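Local atomic coordinates of endo-1,4-b-d-mannanase (Trichoderma reesei, PDB entry 1QNR), a protein that probably hydrolyses internal beta-1,4-mannosidic bonds in mannan chains, as a beta-mannanase of glycoside hydrolase family 5. Residues R171-T185 against Y220-S234. Numbering follows the deposited sequence.
Sequences RCNGCSTDVIVQWAT and YGEGTDFAKNVQIKS. With BMA (beta-D-mannopyranose), chain B.
Two backbone bonds join the loops: Cys172 N to Glu222 O (2.8 Å) and Gly174 N to Gly221 O (2.9 Å). Asn173 ND2 donates to Glu222 OE1 at 3.0 Å, from above the carboxylate plane. A long salt bridge and water 1 both link Arg171 NH1 to Glu222 OE1. With chi1 at -60°, Glu222 CG lies over one guanidinium face; chi2 (-61°) turns the carboxylate toward Asn173. Glu222 OE2 is hydrogen-bonded to Tyr216 OH. At the guanidinium edge, NH1 and NH2 donate to O2 of a bound mannose; Glu205 also holds NH2. An alanine at Glu222 would probably cost Asn173 and Tyr216 an acceptor and Arg171 one carboxylate partner.

Gly223 CA lies 3.2 Å from Cys172 O, beside the disulfide-closed Cys172-Cys175 turn; a side chain would clash. Water 3 joins Ser176 O to Gly223 O.

Thr177 CB packs on Asp225 CB; waters 5 and 6 tie its OG1 to Lys228 NZ and Asp225 OD2. Ile180 CD1 meets Thr224 CG2, and Ile232 CD1 touches Ala184 CB.

Helices 178-185 and 226-230 run nearly parallel, their axes 9.9 Å apart at closest approach. In this TIM barrel, the contact joins the loop between strand 161-165 and helix 178-194 to the segment before strand 238-242.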
loop_
_atom_site.group_PDB
_atom_site.type_symbol
_atom_site.label_atom_id
_atom_site.label_comp_id
_atom_site.label_asym_id
_atom_site.label_seq_id
_atom_site.Cartn_x
_atom_site.Cartn_y
_atom_site.Cartn_z
ATOM N N ARG A 171 -2.891 -11.141 -6.507
ATOM C CA ARG A 171 -3.390 -12.509 -6.343
ATOM C C ARG A 171 -3.199 -13.248 -7.658
ATOM O O ARG A 171 -3.104 -12.624 -8.737
ATOM C CB ARG A 171 -4.890 -12.589 -5.987
ATOM C CG ARG A 171 -5.271 -11.923 -4.634
ATOM C CD ARG A 171 -6.792 -12.192 -4.475
ATOM N NE ARG A 171 -7.280 -11.682 -3.192
ATOM C CZ ARG A 171 -8.520 -11.949 -2.707
ATOM N NH1 ARG A 171 -9.366 -12.688 -3.437
ATOM N NH2 ARG A 171 -8.845 -11.416 -1.540
ATOM N N CYS A 172 -3.227 -14.577 -7.584
ATOM C CA CYS A 172 -3.204 -15.393 -8.827
ATOM C C CYS A 172 -4.207 -16.527 -8.517
ATOM O O CYS A 172 -3.771 -17.558 -7.933
ATOM C CB CYS A 172 -1.764 -15.788 -9.179
ATOM S SG CYS A 172 -1.538 -16.499 -10.891
ATOM N N ASN A 173 -5.495 -16.252 -8.738
ATOM C CA ASN A 173 -6.517 -17.219 -8.230
ATOM C C ASN A 173 -6.325 -18.634 -8.811
ATOM O O ASN A 173 -6.339 -18.781 -10.011
ATOM C CB ASN A 173 -7.891 -16.641 -8.622
ATOM C CG ASN A 173 -9.020 -17.564 -8.151
ATOM O OD1 ASN A 173 -9.506 -18.330 -9.013
ATOM N ND2 ASN A 173 -9.402 -17.512 -6.912
ATOM N N GLY A 174 -6.257 -19.627 -7.906
ATOM C CA GLY A 174 -6.035 -21.028 -8.347
ATOM C C GLY A 174 -4.660 -21.339 -8.892
ATOM O O GLY A 174 -4.435 -22.519 -9.255
ATOM N N CYS A 175 -3.704 -20.390 -8.951
ATOM C CA CYS A 175 -2.385 -20.676 -9.489
ATOM C C CYS A 175 -1.494 -21.358 -8.480
ATOM O O CYS A 175 -1.650 -21.311 -7.239
ATOM C CB CYS A 175 -1.658 -19.334 -9.827
ATOM S SG CYS A 175 -2.617 -18.236 -10.915
ATOM N N SER A 176 -0.442 -22.032 -9.034
ATOM C CA SER A 176 0.637 -22.450 -8.139
ATOM C C SER A 176 1.157 -21.150 -7.421
ATOM O O SER A 176 1.329 -20.124 -8.121
ATOM C CB SER A 176 1.780 -22.977 -8.988
ATOM O OG SER A 176 3.015 -23.135 -8.311
ATOM N N THR A 177 1.545 -21.305 -6.169
ATOM C CA THR A 177 2.075 -20.126 -5.456
ATOM C C THR A 177 3.457 -19.687 -5.955
ATOM O O THR A 177 3.922 -18.531 -5.729
ATOM C CB THR A 177 2.158 -20.383 -3.937
ATOM O OG1 THR A 177 3.127 -21.439 -3.712
ATOM C CG2 THR A 177 0.813 -20.716 -3.291
ATOM N N ASP A 178 4.114 -20.501 -6.800
ATOM C CA ASP A 178 5.446 -20.145 -7.347
ATOM C C ASP A 178 5.289 -19.077 -8.432
ATOM O O ASP A 178 6.325 -18.440 -8.784
ATOM C CB ASP A 178 6.132 -21.410 -7.962
ATOM C CG ASP A 178 7.585 -21.147 -8.316
ATOM O OD1 ASP A 178 8.355 -20.749 -7.437
ATOM O OD2 ASP A 178 7.906 -21.395 -9.512
ATOM N N VAL A 179 4.121 -18.877 -9.054
ATOM C CA VAL A 179 4.053 -17.819 -10.098
ATOM C C VAL A 179 4.297 -16.449 -9.432
ATOM O O VAL A 179 5.201 -15.721 -9.944
ATOM C CB VAL A 179 2.683 -17.821 -10.755
ATOM C CG1 VAL A 179 2.439 -16.695 -11.768
ATOM C CG2 VAL A 179 2.378 -19.177 -11.460
ATOM N N ILE A 180 3.631 -16.129 -8.350
ATOM C CA ILE A 180 3.952 -14.835 -7.671
ATOM C C ILE A 180 5.288 -14.872 -7.030
ATOM O O ILE A 180 6.004 -13.826 -7.048
ATOM C CB ILE A 180 2.802 -14.427 -6.682
ATOM C CG1 ILE A 180 1.629 -13.908 -7.543
ATOM C CG2 ILE A 180 3.346 -13.373 -5.667
ATOM C CD1 ILE A 180 0.306 -13.651 -6.802
ATOM N N VAL A 181 5.857 -16.013 -6.535
ATOM C CA VAL A 181 7.245 -15.966 -5.990
ATOM C C VAL A 181 8.213 -15.558 -7.091
ATOM O O VAL A 181 9.078 -14.679 -6.867
ATOM C CB VAL A 181 7.633 -17.317 -5.374
ATOM C CG1 VAL A 181 9.115 -17.283 -4.991
ATOM C CG2 VAL A 181 6.809 -17.651 -4.107
ATOM N N GLN A 182 8.152 -16.167 -8.280
ATOM C CA GLN A 182 9.117 -15.851 -9.341
ATOM C C GLN A 182 8.920 -14.458 -9.898
ATOM O O GLN A 182 9.933 -13.743 -10.120
ATOM C CB GLN A 182 9.121 -16.897 -10.519
ATOM C CG GLN A 182 9.500 -18.331 -10.076
ATOM C CD GLN A 182 10.753 -18.396 -9.234
ATOM O OE1 GLN A 182 11.812 -17.754 -9.544
ATOM N NE2 GLN A 182 10.734 -19.068 -8.074
ATOM N N TRP A 183 7.679 -13.985 -10.044
ATOM C CA TRP A 183 7.453 -12.604 -10.542
ATOM C C TRP A 183 7.936 -11.590 -9.492
ATOM O O TRP A 183 8.668 -10.630 -9.855
ATOM C CB TRP A 183 5.924 -12.473 -10.751
ATOM C CG TRP A 183 5.489 -11.055 -11.084
ATOM C CD1 TRP A 183 5.545 -10.439 -12.330
ATOM C CD2 TRP A 183 4.902 -10.087 -10.180
ATOM N NE1 TRP A 183 5.113 -9.135 -12.238
ATOM C CE2 TRP A 183 4.712 -8.912 -10.914
ATOM C CE3 TRP A 183 4.584 -10.132 -8.810
ATOM C CZ2 TRP A 183 4.123 -7.796 -10.325
ATOM C CZ3 TRP A 183 4.002 -8.974 -8.229
ATOM C CH2 TRP A 183 3.793 -7.802 -8.992
ATOM N N ALA A 184 7.603 -11.790 -8.208
ATOM C CA ALA A 184 8.040 -10.816 -7.203
ATOM C C ALA A 184 9.548 -10.786 -7.029
ATOM O O ALA A 184 10.141 -9.703 -6.800
ATOM C CB ALA A 184 7.361 -11.124 -5.855
ATOM N N THR A 185 10.204 -11.962 -7.195
ATOM C CA THR A 185 11.668 -11.999 -7.128
ATOM C C THR A 185 12.243 -11.166 -8.262
ATOM O O THR A 185 13.151 -10.266 -8.014
ATOM C CB THR A 185 12.130 -13.494 -7.227
ATOM O OG1 THR A 185 11.687 -14.214 -6.096
ATOM C CG2 THR A 185 13.664 -13.602 -7.307
ATOM N N TYR A 220 -4.599 -21.777 0.481
ATOM C CA TYR A 220 -3.750 -21.455 -0.668
ATOM C C TYR A 220 -4.529 -21.404 -1.960
ATOM O O TYR A 220 -4.084 -21.905 -3.024
ATOM C CB TYR A 220 -2.568 -22.456 -0.735
ATOM C CG TYR A 220 -1.671 -22.349 0.482
ATOM C CD1 TYR A 220 -0.678 -21.380 0.647
ATOM C CD2 TYR A 220 -1.913 -23.191 1.597
ATOM C CE1 TYR A 220 0.137 -21.292 1.742
ATOM C CE2 TYR A 220 -1.127 -23.085 2.743
ATOM C CZ TYR A 220 -0.114 -22.133 2.816
ATOM O OH TYR A 220 0.719 -22.063 3.905
ATOM N N GLY A 221 -5.712 -20.808 -2.005
ATOM C CA GLY A 221 -6.496 -20.689 -3.196
ATOM C C GLY A 221 -6.303 -19.411 -4.026
ATOM O O GLY A 221 -6.916 -19.273 -5.083
ATOM N N GLU A 222 -5.496 -18.460 -3.486
ATOM C CA GLU A 222 -5.312 -17.151 -4.157
ATOM C C GLU A 222 -3.904 -17.001 -4.690
ATOM O O GLU A 222 -3.516 -15.864 -5.061
ATOM C CB GLU A 222 -5.725 -15.986 -3.229
ATOM C CG GLU A 222 -7.205 -16.067 -2.784
ATOM C CD GLU A 222 -8.196 -16.017 -3.932
ATOM O OE1 GLU A 222 -7.880 -15.615 -5.077
ATOM O OE2 GLU A 222 -9.380 -16.435 -3.697
ATOM N N GLY A 223 -3.146 -18.119 -4.805
ATOM C CA GLY A 223 -1.819 -18.005 -5.426
ATOM C C GLY A 223 -0.699 -17.431 -4.570
ATOM O O GLY A 223 0.378 -17.154 -5.149
ATOM N N THR A 224 -0.955 -17.180 -3.256
ATOM C CA THR A 224 0.157 -16.597 -2.441
ATOM C C THR A 224 0.488 -17.455 -1.244
ATOM O O THR A 224 -0.414 -18.142 -0.708
ATOM C CB THR A 224 -0.201 -15.152 -1.971
ATOM O OG1 THR A 224 -1.407 -15.167 -1.161
ATOM C CG2 THR A 224 -0.484 -14.212 -3.165
ATOM N N ASP A 225 1.794 -17.534 -0.922
ATOM C CA ASP A 225 2.308 -18.261 0.247
ATOM C C ASP A 225 3.096 -17.206 1.043
ATOM O O ASP A 225 4.173 -16.784 0.592
ATOM C CB ASP A 225 3.172 -19.438 -0.247
ATOM C CG ASP A 225 3.727 -20.289 0.891
ATOM O OD1 ASP A 225 4.128 -19.748 1.931
ATOM O OD2 ASP A 225 3.786 -21.554 0.771
ATOM N N PHE A 226 2.519 -16.751 2.158
ATOM C CA PHE A 226 3.137 -15.643 2.913
ATOM C C PHE A 226 4.557 -15.896 3.349
ATOM O O PHE A 226 5.455 -15.024 3.150
ATOM C CB PHE A 226 2.283 -15.284 4.159
ATOM C CG PHE A 226 2.762 -14.039 4.855
ATOM C CD1 PHE A 226 2.541 -12.795 4.250
ATOM C CD2 PHE A 226 3.381 -14.109 6.099
ATOM C CE1 PHE A 226 2.921 -11.630 4.915
ATOM C CE2 PHE A 226 3.797 -12.913 6.737
ATOM C CZ PHE A 226 3.596 -11.656 6.122
ATOM N N ALA A 227 4.808 -17.092 3.924
ATOM C CA ALA A 227 6.181 -17.408 4.357
ATOM C C ALA A 227 7.186 -17.485 3.210
ATOM O O ALA A 227 8.345 -17.012 3.345
ATOM C CB ALA A 227 6.193 -18.670 5.218
ATOM N N LYS A 228 6.787 -18.023 2.065
ATOM C CA LYS A 228 7.665 -18.083 0.896
ATOM C C LYS A 228 7.971 -16.660 0.376
ATOM O O LYS A 228 9.099 -16.305 0.008
ATOM C CB LYS A 228 7.093 -18.921 -0.267
ATOM C CG LYS A 228 7.213 -20.434 0.058
ATOM C CD LYS A 228 6.808 -21.248 -1.177
ATOM C CE LYS A 228 6.962 -22.738 -0.804
ATOM N NZ LYS A 228 6.765 -23.595 -2.031
ATOM N N ASN A 229 6.953 -15.771 0.352
ATOM C CA ASN A 229 7.156 -14.443 -0.175
ATOM C C ASN A 229 8.092 -13.621 0.724
ATOM O O ASN A 229 8.991 -12.905 0.171
ATOM C CB ASN A 229 5.825 -13.691 -0.369
ATOM C CG ASN A 229 4.937 -14.273 -1.433
ATOM O OD1 ASN A 229 5.409 -14.888 -2.412
ATOM N ND2 ASN A 229 3.584 -14.081 -1.354
ATOM N N VAL A 230 7.870 -13.709 2.065
ATOM C CA VAL A 230 8.724 -12.794 2.874
ATOM C C VAL A 230 10.170 -13.275 2.965
ATOM O O VAL A 230 10.998 -12.477 3.407
ATOM C CB VAL A 230 8.173 -12.634 4.302
ATOM C CG1 VAL A 230 6.832 -11.937 4.310
ATOM C CG2 VAL A 230 8.075 -13.923 5.107
ATOM N N GLN A 231 10.531 -14.445 2.506
ATOM C CA GLN A 231 11.897 -14.934 2.441
ATOM C C GLN A 231 12.635 -14.443 1.211
ATOM O O GLN A 231 13.871 -14.583 1.137
ATOM C CB GLN A 231 11.938 -16.506 2.466
ATOM C CG GLN A 231 11.561 -16.891 3.878
ATOM C CD GLN A 231 11.117 -18.296 4.168
ATOM O OE1 GLN A 231 10.449 -18.447 5.221
ATOM N NE2 GLN A 231 11.432 -19.239 3.308
ATOM N N ILE A 232 11.992 -13.782 0.223
ATOM C CA ILE A 232 12.667 -13.249 -0.972
ATOM C C ILE A 232 13.668 -12.166 -0.542
ATOM O O ILE A 232 13.296 -11.243 0.182
ATOM C CB ILE A 232 11.598 -12.700 -1.988
ATOM C CG1 ILE A 232 10.716 -13.864 -2.521
ATOM C CG2 ILE A 232 12.273 -11.919 -3.131
ATOM C CD1 ILE A 232 9.526 -13.390 -3.369
ATOM N N LYS A 233 14.941 -12.270 -0.972
ATOM C CA LYS A 233 15.973 -11.402 -0.446
ATOM C C LYS A 233 15.801 -9.934 -0.783
ATOM O O LYS A 233 16.172 -9.072 0.038
ATOM C CB LYS A 233 17.360 -11.846 -1.031
ATOM C CG LYS A 233 17.782 -13.276 -0.844
ATOM C CD LYS A 233 19.301 -13.297 -1.111
ATOM C CE LYS A 233 19.800 -12.701 -2.416
ATOM N NZ LYS A 233 21.203 -13.292 -2.621
ATOM N N SER A 234 15.193 -9.674 -1.970
ATOM C CA SER A 234 14.997 -8.298 -2.450
ATOM C C SER A 234 13.673 -7.708 -1.968
ATOM O O SER A 234 13.318 -6.593 -2.462
ATOM C CB SER A 234 15.172 -8.305 -3.959
ATOM O OG SER A 234 14.494 -9.406 -4.564
HETATM C C1 BMA B . -13.663 -13.375 -1.802
HETATM C C2 BMA B . -12.665 -12.625 -0.895
HETATM C C3 BMA B . -12.794 -11.091 -1.039
HETATM C C4 BMA B . -12.704 -10.701 -2.518
HETATM C C5 BMA B . -13.740 -11.516 -3.360
HETATM C C6 BMA B . -13.896 -11.121 -4.807
HETATM O O1 BMA B . -13.404 -14.777 -1.724
HETATM O O2 BMA B . -11.324 -13.028 -1.215
HETATM O O3 BMA B . -11.644 -10.533 -0.351
HETATM O O4 BMA B . -12.998 -9.346 -2.754
HETATM O O5 BMA B . -13.377 -12.931 -3.182
HETATM O O6 BMA B . -12.905 -11.580 -5.720
HETATM O O HOH W 1 -9.277 -13.556 -6.342
HETATM O O HOH W 2 -3.942 -20.802 -5.623
HETATM O O HOH W 3 1.066 -17.364 -7.807
HETATM O O HOH W 4 3.357 -16.626 -3.297
HETATM O O HOH W 5 5.693 -22.388 -4.382
HETATM O O HOH W 6 2.933 -22.936 -1.424
#